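Leucine aminopeptidase (Legionella pneumophila, PDB 5GNE) probably acts as a zinc-dependent aminopeptidase that removes residues one at a time from the amino-terminal end of peptides. Local coordinates at residues A[189-193]-A[204-209]; A[210-215]-A[358-362]; A[248-253]-A[320-326]; A[262-268]-A[327-333]; A[293-298]-A[364-368]. All blocks are in the same frame, centred on the assembly; numbering follows the deposited sequence.

Contact 1. Residues A[189-193]-A[204-209]; sequences GAHID and DDSSGI. With ZN (zinc ion), chain D.
His-191 and Asp-204 meet through a shared zinc ion, which His-191 NE2 binds at 2.3 Å and Asp-204 OD1 at 2.2 Å. Asp-204 OD1 comes up at the edge of the imidazole, near its plane, with the carboxylate turned 81° to the ring. With CG tucked between the backbone N and the carbonyl carbon (chi1 75°), the imidazole can present NE2 to the zinc while ND1 makes a bent hydrogen bond, tilted out of the ring plane, to Asp-193 OD1 at 2.7 Å. Asp-205 lies over one face of the ring, its CB 3.8 Å from the centroid, and its OD2 takes the backbone N-H of His-191 at 3.0 Å. The other oxygen, OD1, accepts from the backbone N of Gln-267.

Packing is close where strand 185-191 passes helix 202-221: the bare CA of Gly-208 lets the Ala-190 methyl lie against the helix backbone, its CB 3.5 Å from Gly-208 C. The other end is looser, since there Ile-192 CD1 touches Ile-209 CD1 at 3.8 Å and Asp-193 barely meets the helix.

Strand, helix and strand 230-235 form a beta-alpha-beta unit with the metal at the strand's C-terminal end. Asp-204 also belongs to the second zinc site, with Glu-239 and His-344. Asp-205 holds the backbone of His-191, whereas Asp-193 restrains the ring's rotation through ND1 and would probably make the imidazole a stronger zinc donor.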
# COMPACT_ATOMS: atom_id res chain seq x y z
N GLY A 189 4.36 -3.58 -0.07
CA GLY A 189 3.30 -3.24 -1.00
C GLY A 189 3.20 -1.75 -1.24
O GLY A 189 3.60 -0.94 -0.41
N ALA A 190 2.65 -1.40 -2.39
CA ALA A 190 2.35 -0.01 -2.74
C ALA A 190 1.21 -0.07 -3.73
O ALA A 190 1.01 -1.10 -4.35
CB ALA A 190 3.58 0.68 -3.34
N HIS A 191 0.43 0.98 -3.88
CA HIS A 191 -0.64 0.92 -4.86
C HIS A 191 -0.28 1.64 -6.15
O HIS A 191 0.38 2.67 -6.12
CB HIS A 191 -1.95 1.44 -4.27
CG HIS A 191 -2.05 2.93 -4.12
ND1 HIS A 191 -2.54 3.74 -5.13
CD2 HIS A 191 -1.85 3.74 -3.06
CE1 HIS A 191 -2.58 5.00 -4.71
NE2 HIS A 191 -2.17 5.03 -3.46
N ILE A 192 -0.65 1.02 -7.27
CA ILE A 192 -0.25 1.44 -8.61
C ILE A 192 -1.21 2.46 -9.21
O ILE A 192 -0.87 3.15 -10.17
CB ILE A 192 -0.19 0.23 -9.57
CG1 ILE A 192 0.58 0.55 -10.85
CG2 ILE A 192 -1.59 -0.22 -9.94
CD1 ILE A 192 2.06 0.53 -10.71
N ASP A 193 -2.40 2.55 -8.65
CA ASP A 193 -3.49 3.24 -9.33
C ASP A 193 -3.57 4.70 -8.94
O ASP A 193 -2.85 5.17 -8.05
CB ASP A 193 -4.82 2.55 -9.02
CG ASP A 193 -5.28 2.83 -7.63
OD1 ASP A 193 -4.42 2.62 -6.75
OD2 ASP A 193 -6.44 3.26 -7.41
N ASP A 204 1.49 10.34 -4.88
CA ASP A 204 0.47 9.35 -4.56
C ASP A 204 0.70 8.13 -5.40
O ASP A 204 0.04 7.84 -6.39
CB ASP A 204 -0.95 9.85 -4.72
CG ASP A 204 -1.88 9.11 -3.80
OD1 ASP A 204 -1.45 8.07 -3.28
OD2 ASP A 204 -3.03 9.53 -3.57
N ASP A 205 1.81 7.54 -4.97
CA ASP A 205 2.37 6.24 -5.14
C ASP A 205 2.99 5.76 -6.40
O ASP A 205 3.28 4.57 -6.51
CB ASP A 205 1.40 5.22 -4.62
CG ASP A 205 1.89 4.68 -3.30
OD1 ASP A 205 2.80 5.37 -2.76
OD2 ASP A 205 1.47 3.61 -2.85
N SER A 206 3.31 6.67 -7.30
CA SER A 206 4.44 6.34 -8.15
C SER A 206 5.62 6.17 -7.19
O SER A 206 6.37 5.19 -7.26
CB SER A 206 4.74 7.44 -9.16
OG SER A 206 5.78 7.02 -10.03
N SER A 207 5.74 7.10 -6.24
CA SER A 207 6.83 7.07 -5.27
C SER A 207 6.94 5.70 -4.58
O SER A 207 7.99 5.04 -4.67
CB SER A 207 6.70 8.21 -4.25
OG SER A 207 5.61 8.05 -3.36
N GLY A 208 5.87 5.29 -3.90
CA GLY A 208 5.87 4.00 -3.24
C GLY A 208 6.26 2.85 -4.15
O GLY A 208 7.13 2.05 -3.81
N ILE A 209 5.66 2.80 -5.33
CA ILE A 209 6.00 1.78 -6.32
C ILE A 209 7.49 1.83 -6.66
O ILE A 209 8.17 0.81 -6.69
CB ILE A 209 5.21 1.97 -7.63
CG1 ILE A 209 3.75 1.61 -7.42
CG2 ILE A 209 5.83 1.12 -8.74
CD1 ILE A 209 3.52 0.13 -7.19
ZN ZN D . -2.07 6.55 -1.75

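Contact 2. Residues A[210-215]-A[358-362]; sequences SVELEM and MVNFT
Two helices of the alpha/beta peptidase fold, 202-221 and 355-373, meet where Val-211 and Thr-362 lie alongside, pointing in opposite directions, with segment axes 9.1 Å apart and inclined at 47°. Val-211 carries the junction; its two short methyls fit between Met-358, Phe-361 and Thr-362. CG1 lies 3.7 Å from Thr-362 OG1 and also meets Phe-361 CB, while CG2 rests 4.1 Å from Met-358 CB.

Thr-362 shows both of its characters. OG1, placed anti to its own carbonyl carbon (chi1 -51°), donates back to Met-358 O at 3.0 Å. That carbonyl already accepts from Thr-362 N, so two donors grip it and the hydroxyl can be buried against valine at little cost. The methyl CG2 faces the next turn of the other helix, touching Glu-214 CG at 3.8 Å and Met-215 CG at 4.0 Å. Glu-214 contributes its aliphatic stem; its carboxylate forms a salt bridge with Arg-217. At the Ser-210 end, the extended Met-358 chain brings SD to 4.0 Å from Ser-210 OG, which is itself hydrogen-bonded to Ser-207 O.

Helix 111-123 lies alongside, touching Ser-210, Glu-214, Met-358 and Thr-362, while Met-215 also reaches Ile-188 of strand 185-191.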
# COMPACT_ATOMS: atom_id res chain seq x y z
N SER A 210 8.00 3.02 -6.94
CA SER A 210 9.40 3.12 -7.34
C SER A 210 10.32 2.60 -6.23
O SER A 210 11.32 1.92 -6.49
CB SER A 210 9.76 4.56 -7.73
OG SER A 210 9.87 5.39 -6.58
N VAL A 211 10.01 2.97 -5.00
CA VAL A 211 10.83 2.57 -3.87
C VAL A 211 10.92 1.05 -3.73
O VAL A 211 12.01 0.51 -3.53
CB VAL A 211 10.31 3.19 -2.57
CG1 VAL A 211 10.92 2.52 -1.33
CG2 VAL A 211 10.61 4.71 -2.60
N GLU A 212 9.80 0.37 -3.88
CA GLU A 212 9.82 -1.08 -3.71
C GLU A 212 10.43 -1.76 -4.91
O GLU A 212 11.02 -2.84 -4.77
CB GLU A 212 8.41 -1.63 -3.40
CG GLU A 212 7.41 -1.64 -4.54
CD GLU A 212 6.12 -2.37 -4.17
OE1 GLU A 212 6.10 -3.16 -3.19
OE2 GLU A 212 5.10 -2.12 -4.83
N LEU A 213 10.30 -1.15 -6.09
CA LEU A 213 10.95 -1.71 -7.28
C LEU A 213 12.45 -1.68 -7.11
O LEU A 213 13.11 -2.68 -7.38
CB LEU A 213 10.55 -0.96 -8.54
CG LEU A 213 9.48 -1.70 -9.34
CD1 LEU A 213 9.02 -0.87 -10.51
CD2 LEU A 213 9.99 -3.07 -9.83
N GLU A 214 12.98 -0.57 -6.61
CA GLU A 214 14.41 -0.51 -6.29
C GLU A 214 14.82 -1.52 -5.20
O GLU A 214 15.91 -2.13 -5.26
CB GLU A 214 14.82 0.91 -5.88
CG GLU A 214 16.32 1.10 -5.62
CD GLU A 214 17.23 0.66 -6.77
OE1 GLU A 214 16.75 0.50 -7.91
OE2 GLU A 214 18.45 0.49 -6.53
N MET A 215 13.99 -1.65 -4.17
CA MET A 215 14.24 -2.66 -3.14
C MET A 215 14.38 -4.05 -3.75
O MET A 215 15.36 -4.76 -3.48
CB MET A 215 13.11 -2.64 -2.12
CG MET A 215 13.24 -1.48 -1.14
SD MET A 215 11.66 -1.29 -0.31
CE MET A 215 11.61 -2.86 0.56
N MET A 358 12.94 9.56 -1.09
CA MET A 358 12.72 8.22 -1.61
C MET A 358 13.89 7.30 -1.35
O MET A 358 13.69 6.14 -0.93
CB MET A 358 12.45 8.31 -3.09
CG MET A 358 11.19 9.09 -3.37
SD MET A 358 10.74 8.96 -5.09
CE MET A 358 9.37 10.03 -5.10
N VAL A 359 15.10 7.81 -1.55
CA VAL A 359 16.28 7.02 -1.24
C VAL A 359 16.22 6.59 0.22
O VAL A 359 16.50 5.44 0.53
CB VAL A 359 17.61 7.80 -1.50
CG1 VAL A 359 18.77 7.09 -0.81
CG2 VAL A 359 17.89 7.93 -2.98
N ASN A 360 15.82 7.48 1.12
CA ASN A 360 15.71 7.10 2.54
C ASN A 360 14.64 6.02 2.79
O ASN A 360 14.89 5.09 3.55
CB ASN A 360 15.46 8.33 3.42
CG ASN A 360 16.73 9.18 3.65
OD1 ASN A 360 17.87 8.69 3.48
ND2 ASN A 360 16.54 10.43 4.05
N PHE A 361 13.48 6.12 2.15
CA PHE A 361 12.48 5.04 2.22
C PHE A 361 13.02 3.73 1.64
O PHE A 361 12.75 2.65 2.18
CB PHE A 361 11.20 5.42 1.49
CG PHE A 361 10.30 6.33 2.26
CD1 PHE A 361 10.43 7.71 2.14
CD2 PHE A 361 9.34 5.82 3.12
CE1 PHE A 361 9.61 8.58 2.87
CE2 PHE A 361 8.51 6.68 3.84
CZ PHE A 361 8.65 8.06 3.71
N THR A 362 13.81 3.81 0.57
CA THR A 362 14.47 2.60 0.08
C THR A 362 15.43 2.01 1.11
O THR A 362 15.43 0.80 1.34
CB THR A 362 15.25 2.86 -1.23
OG1 THR A 362 14.36 3.50 -2.15
CG2 THR A 362 15.72 1.57 -1.86

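Contact 3. Residues A[248-253]-A[320-326]; sequences VVQDFL and NWTNEGF
Val-249 is the main bump of helix 243-254, and Trp-321, Glu-324 and Phe-326 shape the hollow that takes it. The CG2 methyl sits almost squarely over the indole, 3.6 Å from the centroid of its five-membered ring, a CH-pi contact. CG1, anti to the backbone N (chi1 178°), points instead into the notch between Glu-324 CG at 3.6 Å and Phe-326 CE2 at 3.8 Å.

One turn on, the roles reverse. Trp-321 drives the CH2 corner of its six-membered ring over the centre of the Phe-252 face, a T-shaped pair with planes at 76° and centroids 5.0 Å apart. Leu-253 straddles Glu-324 and Phe-326: CD1 lies on the carboxyl carbon of Glu-324 and CD2 meets Phe-326 CZ at 3.7 Å. Phe-326 can turn back to this place because Gly-325, with positive phi, ends helix 318-323 in a Schellman motif.

At the solvent side, Gln-250 NE2 donates to Glu-324 OE2 in a short (2.6 Å) and distinctly bent (132°) bond; the oxygen lies in the amide plane, but the N-H arrives from above the carboxylate plane. The indole NE1 is hydrogen-bonded to Tyr-235 OH. Apolar and aromatic groups thus fill the interior, with a polar clasp at its margin where glutamine and glutamate keep partial access to solvent.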
# COMPACT_ATOMS: atom_id res chain seq x y z
N VAL A 248 -6.13 -9.03 -2.73
CA VAL A 248 -4.82 -9.62 -2.49
C VAL A 248 -4.75 -10.30 -1.11
O VAL A 248 -4.20 -11.41 -0.98
CB VAL A 248 -3.70 -8.58 -2.63
CG1 VAL A 248 -2.38 -9.18 -2.21
CG2 VAL A 248 -3.61 -8.10 -4.07
N VAL A 249 -5.24 -9.65 -0.06
CA VAL A 249 -5.19 -10.25 1.26
C VAL A 249 -6.02 -11.53 1.32
O VAL A 249 -5.59 -12.56 1.88
CB VAL A 249 -5.66 -9.27 2.36
CG1 VAL A 249 -5.64 -9.96 3.68
CG2 VAL A 249 -4.72 -8.07 2.40
N GLN A 250 -7.19 -11.49 0.70
CA GLN A 250 -8.02 -12.68 0.57
C GLN A 250 -7.25 -13.79 -0.18
O GLN A 250 -7.33 -14.96 0.20
CB GLN A 250 -9.34 -12.33 -0.12
CG GLN A 250 -10.20 -11.39 0.71
CD GLN A 250 -10.57 -11.96 2.08
OE1 GLN A 250 -11.13 -13.06 2.18
NE2 GLN A 250 -10.27 -11.21 3.14
N ASP A 251 -6.51 -13.42 -1.22
CA ASP A 251 -5.74 -14.41 -1.97
C ASP A 251 -4.64 -15.05 -1.11
O ASP A 251 -4.44 -16.27 -1.16
CB ASP A 251 -5.12 -13.78 -3.22
CG ASP A 251 -4.47 -14.80 -4.14
OD1 ASP A 251 -5.23 -15.49 -4.84
OD2 ASP A 251 -3.22 -14.88 -4.19
N PHE A 252 -4.00 -14.25 -0.26
CA PHE A 252 -3.02 -14.78 0.69
C PHE A 252 -3.70 -15.72 1.72
O PHE A 252 -3.12 -16.70 2.19
CB PHE A 252 -2.33 -13.64 1.44
CG PHE A 252 -1.09 -13.13 0.77
CD1 PHE A 252 -1.18 -12.39 -0.40
CD2 PHE A 252 0.17 -13.41 1.30
CE1 PHE A 252 -0.03 -11.92 -1.03
CE2 PHE A 252 1.32 -12.95 0.67
CZ PHE A 252 1.22 -12.20 -0.50
N LEU A 253 -4.93 -15.38 2.10
CA LEU A 253 -5.65 -16.16 3.09
C LEU A 253 -6.06 -17.50 2.50
O LEU A 253 -5.89 -18.55 3.13
CB LEU A 253 -6.87 -15.40 3.60
CG LEU A 253 -6.59 -14.30 4.63
CD1 LEU A 253 -7.87 -13.53 4.99
CD2 LEU A 253 -5.98 -14.91 5.88
N ASN A 320 -6.36 -3.38 5.08
CA ASN A 320 -6.83 -4.72 4.74
C ASN A 320 -6.00 -5.83 5.40
O ASN A 320 -6.54 -6.86 5.83
CB ASN A 320 -6.88 -4.89 3.23
CG ASN A 320 -8.07 -4.17 2.62
OD1 ASN A 320 -9.18 -4.27 3.13
ND2 ASN A 320 -7.84 -3.41 1.55
N TRP A 321 -4.69 -5.61 5.52
CA TRP A 321 -3.89 -6.58 6.25
C TRP A 321 -4.25 -6.63 7.75
O TRP A 321 -4.45 -7.71 8.30
CB TRP A 321 -2.39 -6.28 6.05
CG TRP A 321 -1.91 -6.53 4.65
CD1 TRP A 321 -1.77 -5.60 3.67
CD2 TRP A 321 -1.54 -7.81 4.05
NE1 TRP A 321 -1.33 -6.20 2.49
CE2 TRP A 321 -1.17 -7.54 2.71
CE3 TRP A 321 -1.46 -9.12 4.53
CZ2 TRP A 321 -0.74 -8.55 1.83
CZ3 TRP A 321 -1.03 -10.14 3.64
CH2 TRP A 321 -0.68 -9.84 2.31
N THR A 322 -4.29 -5.48 8.43
CA THR A 322 -4.53 -5.54 9.86
C THR A 322 -5.95 -6.06 10.13
O THR A 322 -6.16 -6.75 11.11
CB THR A 322 -4.28 -4.20 10.58
OG1 THR A 322 -5.48 -3.45 10.71
CG2 THR A 322 -3.26 -3.41 9.85
N ASN A 323 -6.92 -5.74 9.27
CA ASN A 323 -8.26 -6.30 9.45
C ASN A 323 -8.28 -7.82 9.44
O ASN A 323 -9.19 -8.41 10.01
CB ASN A 323 -9.22 -5.82 8.36
CG ASN A 323 -9.74 -4.45 8.63
OD1 ASN A 323 -9.62 -3.98 9.73
ND2 ASN A 323 -10.33 -3.80 7.64
N GLU A 324 -7.27 -8.44 8.83
CA GLU A 324 -7.25 -9.90 8.74
C GLU A 324 -6.21 -10.53 9.64
O GLU A 324 -5.82 -11.68 9.43
CB GLU A 324 -7.01 -10.34 7.29
CG GLU A 324 -8.13 -10.00 6.34
CD GLU A 324 -9.39 -10.86 6.56
OE1 GLU A 324 -9.47 -11.61 7.55
OE2 GLU A 324 -10.30 -10.79 5.70
N GLY A 325 -5.77 -9.77 10.64
CA GLY A 325 -4.84 -10.29 11.63
C GLY A 325 -3.37 -10.27 11.26
O GLY A 325 -2.56 -10.86 11.95
N PHE A 326 -3.00 -9.59 10.18
CA PHE A 326 -1.59 -9.49 9.84
C PHE A 326 -0.92 -8.27 10.43
O PHE A 326 -1.55 -7.23 10.55
CB PHE A 326 -1.41 -9.47 8.34
CG PHE A 326 -1.93 -10.70 7.66
CD1 PHE A 326 -1.15 -11.83 7.56
CD2 PHE A 326 -3.17 -10.69 7.06
CE1 PHE A 326 -1.61 -12.93 6.89
CE2 PHE A 326 -3.63 -11.80 6.39
CZ PHE A 326 -2.85 -12.93 6.31

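Contact 4. Residues A[262-268]-A[327-333]; sequences VMQLDQA and KTTYPSA. With ZN (zinc ion), chain D.
Gln-264 and Tyr-330 run together in one direction, both with CG anti to the backbone N (chi1 173° and 179°). The methylene CG of Gln-264 lies over one face of the phenol, toward its rim and 4.3 Å from the ring centroid, while its amide stands steeply to the ring. That amide reaches on to Ser-316 and Asp-317 through NE2. Tyrosine suits its place by length: the flat ring runs along the neighbouring backbone until its hydroxyl donates to Asp-266 O at 3.1 Å, an oxygen lying near the ring plane.

The backbones that carry them are neighbouring parallel strands, 259-264 and 328-332, within the eight-stranded mixed sheet of this M28 peptidase. Thr-329 N donates to Val-262 O at 2.7 Å, and Gln-264 N to Thr-329 O at 3.0 Å. Past the regular ladder, Ala-333 N still reaches Gln-267 O at 3.0 Å, so the two chains remain together into the loops of the metal site. There Asp-266, its carboxylate only 22° from coplanar with the Tyr-330 ring, binds the zinc ion through OD1 at 2.0 Å and OD2 at 2.5 Å; OD2 is also hydrogen-bonded to Ser-316 OG.

Pro-331 serves the other side, turned toward helix 355-373. Met-263 lies nearly perpendicular to it, CG 4.0 Å from Pro-331 CD, and Leu-265 CD2 meets Pro-331 CG. A proline fits because its rigid ring offers a compact apolar surface to Met-263, Leu-265 and Leu-364.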
# COMPACT_ATOMS: atom_id res chain seq x y z
N VAL A 262 4.25 -6.84 7.25
CA VAL A 262 3.81 -6.11 6.08
C VAL A 262 4.19 -4.63 6.20
O VAL A 262 3.92 -3.96 7.22
CB VAL A 262 2.27 -6.26 5.89
CG1 VAL A 262 1.80 -5.49 4.64
CG2 VAL A 262 1.87 -7.73 5.80
N MET A 263 4.84 -4.13 5.15
CA MET A 263 5.16 -2.71 4.98
C MET A 263 4.34 -2.10 3.87
O MET A 263 4.26 -2.65 2.78
CB MET A 263 6.62 -2.50 4.64
CG MET A 263 7.03 -1.00 4.42
SD MET A 263 8.77 -0.81 4.22
CE MET A 263 9.20 -0.71 5.89
N GLN A 264 3.71 -0.96 4.16
CA GLN A 264 2.96 -0.21 3.17
C GLN A 264 3.67 1.06 2.82
O GLN A 264 4.03 1.86 3.71
CB GLN A 264 1.55 0.09 3.65
CG GLN A 264 0.76 1.00 2.75
CD GLN A 264 0.31 0.39 1.45
OE1 GLN A 264 0.62 -0.76 1.13
NE2 GLN A 264 -0.45 1.18 0.66
N LEU A 265 3.86 1.25 1.53
CA LEU A 265 4.49 2.44 1.00
C LEU A 265 3.46 3.23 0.23
O LEU A 265 3.20 2.95 -0.93
CB LEU A 265 5.66 2.05 0.11
CG LEU A 265 6.80 1.35 0.87
CD1 LEU A 265 7.75 0.65 -0.09
CD2 LEU A 265 7.57 2.37 1.73
N ASP A 266 2.89 4.23 0.87
CA ASP A 266 1.95 5.11 0.21
C ASP A 266 2.40 6.56 0.45
O ASP A 266 2.30 7.08 1.56
CB ASP A 266 0.55 4.80 0.75
CG ASP A 266 -0.55 5.34 -0.11
OD1 ASP A 266 -0.26 6.05 -1.10
OD2 ASP A 266 -1.72 5.02 0.19
N GLN A 267 2.81 7.23 -0.63
CA GLN A 267 3.47 8.55 -0.59
C GLN A 267 4.80 8.52 0.14
O GLN A 267 4.86 8.72 1.36
CB GLN A 267 2.57 9.60 0.01
CG GLN A 267 1.37 9.85 -0.84
CD GLN A 267 0.28 10.52 -0.08
OE1 GLN A 267 0.46 11.62 0.44
NE2 GLN A 267 -0.87 9.88 -0.01
N ALA A 268 5.84 8.19 -0.60
CA ALA A 268 7.20 8.13 -0.06
C ALA A 268 8.14 9.20 -0.62
O ALA A 268 9.36 9.03 -0.54
CB ALA A 268 7.78 6.77 -0.30
N LYS A 327 0.35 -8.41 10.81
CA LYS A 327 1.12 -7.30 11.37
C LYS A 327 1.62 -6.35 10.30
O LYS A 327 2.17 -6.74 9.29
CB LYS A 327 2.28 -7.82 12.20
CG LYS A 327 1.82 -8.50 13.48
CD LYS A 327 2.99 -9.10 14.23
CE LYS A 327 2.58 -9.66 15.57
NZ LYS A 327 3.80 -9.90 16.38
N THR A 328 1.49 -5.07 10.58
CA THR A 328 1.54 -4.04 9.59
C THR A 328 2.33 -2.84 10.07
O THR A 328 2.23 -2.46 11.22
CB THR A 328 0.09 -3.65 9.25
OG1 THR A 328 -0.35 -4.40 8.10
CG2 THR A 328 -0.08 -2.21 8.99
N THR A 329 3.15 -2.27 9.19
CA THR A 329 3.77 -0.98 9.48
C THR A 329 3.71 -0.07 8.25
O THR A 329 3.74 -0.55 7.11
CB THR A 329 5.24 -1.15 9.93
OG1 THR A 329 5.77 0.13 10.25
CG2 THR A 329 6.09 -1.75 8.83
N TYR A 330 3.61 1.23 8.47
CA TYR A 330 3.38 2.19 7.39
C TYR A 330 4.21 3.48 7.56
O TYR A 330 3.78 4.41 8.24
CB TYR A 330 1.87 2.50 7.28
CG TYR A 330 1.41 3.51 6.23
CD1 TYR A 330 2.24 3.95 5.20
CD2 TYR A 330 0.12 4.01 6.28
CE1 TYR A 330 1.79 4.89 4.27
CE2 TYR A 330 -0.34 4.94 5.36
CZ TYR A 330 0.50 5.37 4.37
OH TYR A 330 0.01 6.28 3.46
N PRO A 331 5.42 3.52 6.98
CA PRO A 331 6.18 4.79 6.98
C PRO A 331 5.64 5.77 5.93
O PRO A 331 5.35 5.37 4.80
CB PRO A 331 7.61 4.34 6.64
CG PRO A 331 7.41 3.11 5.78
CD PRO A 331 6.17 2.42 6.33
N SER A 332 5.53 7.05 6.29
CA SER A 332 4.98 8.04 5.37
C SER A 332 5.82 9.33 5.21
O SER A 332 6.45 9.82 6.15
CB SER A 332 3.57 8.39 5.84
OG SER A 332 2.95 9.26 4.93
N ALA A 333 5.79 9.89 4.00
CA ALA A 333 6.50 11.12 3.65
C ALA A 333 6.08 12.36 4.45
O ALA A 333 6.91 13.23 4.71
CB ALA A 333 6.34 11.39 2.14
ZN ZN D . -2.07 6.55 -1.75

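Contact 5. Residues A[293-298]-A[364-368]; sequences FTAELL and LGLAF
Leu-364 opens the contact by sending its forked end between Thr-294, Leu-297 and Leu-298. Its CG is anti to the backbone N (chi1 176°), which carries the two methyls across to helix 288-302: CD2 meets Thr-294 CG2 at 3.7 Å, and CD1 lies 3.8 Å from Leu-297 CB and 3.9 Å from Leu-298 CD2. Thr-294 meets Leu-364 with its methyl; its hydroxyl is hydrogen-bonded to Leu-290 O.

Nearly a turn later comes Ala-367, whose CB lies 4.1 Å from Leu-297 CD2; so small a side chain suits the close backbone approach to Leu-297.

Phe-368 follows. Leu-297 CD1 is pressed to within 3.6 Å of Phe-368 CA and sits at the edge of the Phe-368 ring, while the same methyl lies over a face of the Phe-293 ring. The two phenylalanines meet obliquely, planes at 49°, with Phe-293 CE2 3.7 Å from Phe-368 CD1.

No hydrogen bond joins the segments, whose axes pass 9.7 Å apart at 117°. Leucines and phenylalanines interlock instead, an apolar helix-helix crossing of the kind that covers one face of the sheet in the alpha/beta catalytic fold of M28 peptidases, away from the zinc site.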
# COMPACT_ATOMS: atom_id res chain seq x y z
N PHE A 293 9.87 -1.30 15.79
CA PHE A 293 10.96 -1.87 15.00
C PHE A 293 11.37 -0.94 13.86
O PHE A 293 12.55 -0.65 13.68
CB PHE A 293 10.52 -3.24 14.47
CG PHE A 293 11.51 -3.90 13.52
CD1 PHE A 293 12.77 -4.30 13.95
CD2 PHE A 293 11.15 -4.16 12.21
CE1 PHE A 293 13.64 -4.93 13.10
CE2 PHE A 293 12.04 -4.79 11.34
CZ PHE A 293 13.28 -5.18 11.78
N THR A 294 10.38 -0.47 13.10
CA THR A 294 10.65 0.45 11.99
C THR A 294 11.34 1.73 12.49
O THR A 294 12.31 2.21 11.89
CB THR A 294 9.35 0.79 11.22
OG1 THR A 294 8.69 -0.42 10.84
CG2 THR A 294 9.65 1.61 9.97
N ALA A 295 10.84 2.27 13.60
CA ALA A 295 11.46 3.42 14.25
C ALA A 295 12.95 3.18 14.55
O ALA A 295 13.78 4.03 14.28
CB ALA A 295 10.70 3.80 15.52
N GLU A 296 13.30 2.02 15.09
CA GLU A 296 14.71 1.81 15.41
C GLU A 296 15.56 1.56 14.17
O GLU A 296 16.75 1.84 14.18
CB GLU A 296 14.89 0.59 16.31
CG GLU A 296 13.82 0.35 17.32
CD GLU A 296 14.02 -0.96 18.06
OE1 GLU A 296 13.98 -2.04 17.43
OE2 GLU A 296 14.23 -0.90 19.28
N LEU A 297 14.94 1.10 13.08
CA LEU A 297 15.67 0.95 11.83
C LEU A 297 16.00 2.34 11.31
O LEU A 297 17.13 2.62 10.87
CB LEU A 297 14.88 0.13 10.81
CG LEU A 297 14.52 -1.35 11.07
CD1 LEU A 297 13.57 -1.84 10.00
CD2 LEU A 297 15.72 -2.29 11.15
N LEU A 298 15.03 3.24 11.41
CA LEU A 298 15.23 4.62 10.96
C LEU A 298 16.35 5.30 11.73
O LEU A 298 17.24 5.94 11.15
CB LEU A 298 13.94 5.42 11.09
CG LEU A 298 12.92 5.28 9.94
CD1 LEU A 298 11.68 6.12 10.20
CD2 LEU A 298 13.55 5.66 8.61
N LEU A 364 15.18 2.37 4.37
CA LEU A 364 14.33 1.80 5.40
C LEU A 364 13.80 0.44 5.02
O LEU A 364 13.96 -0.51 5.75
CB LEU A 364 13.16 2.73 5.70
CG LEU A 364 12.18 2.15 6.72
CD1 LEU A 364 12.86 1.85 8.03
CD2 LEU A 364 11.02 3.12 6.92
N GLY A 365 13.21 0.35 3.83
CA GLY A 365 12.76 -0.91 3.27
C GLY A 365 13.79 -2.02 3.27
O GLY A 365 13.49 -3.18 3.62
N LEU A 366 15.02 -1.69 2.88
CA LEU A 366 16.06 -2.72 2.79
C LEU A 366 16.53 -3.18 4.17
O LEU A 366 16.76 -4.37 4.37
CB LEU A 366 17.22 -2.20 1.95
CG LEU A 366 16.91 -2.14 0.45
CD1 LEU A 366 17.98 -1.43 -0.38
CD2 LEU A 366 16.70 -3.53 -0.10
N ALA A 367 16.68 -2.26 5.12
CA ALA A 367 16.97 -2.65 6.51
C ALA A 367 15.86 -3.56 7.07
O ALA A 367 16.10 -4.59 7.73
CB ALA A 367 17.14 -1.42 7.37
N PHE A 368 14.62 -3.16 6.79
CA PHE A 368 13.45 -3.95 7.12
C PHE A 368 13.58 -5.37 6.57
O PHE A 368 13.47 -6.35 7.31
CB PHE A 368 12.22 -3.24 6.57
CG PHE A 368 10.91 -3.81 7.02
CD1 PHE A 368 10.40 -3.51 8.27
CD2 PHE A 368 10.15 -4.58 6.14
CE1 PHE A 368 9.15 -4.02 8.66
CE2 PHE A 368 8.93 -5.09 6.52
CZ PHE A 368 8.42 -4.80 7.78

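In the fold
Contacts 1 and 4 share one zinc ion, their centres about 10 Å apart. Besides the bond to Asp-205, the loop after strand 259-264 is tied to helix 202-221 by a probable hydrogen bond from Ala-268 N to Ser-207 OG (2.8 Å). Contact 2 continues the same helix outward, with Phe-361 against Ala-268 and its side chain about 12 Å from a zinc. Contact 5 lies farther along helix 355-373; there a probable hydrogen bond of 3.0 Å joins Thr-294 OG1 to Thr-329 OG1 of contact 4, and Phe-368 packs on Met-263. Contact 3 covers the other face of the sheet, where Trp-321 meets Val-262 and Thr-328; its centre is about 23 Å from that of contact 2.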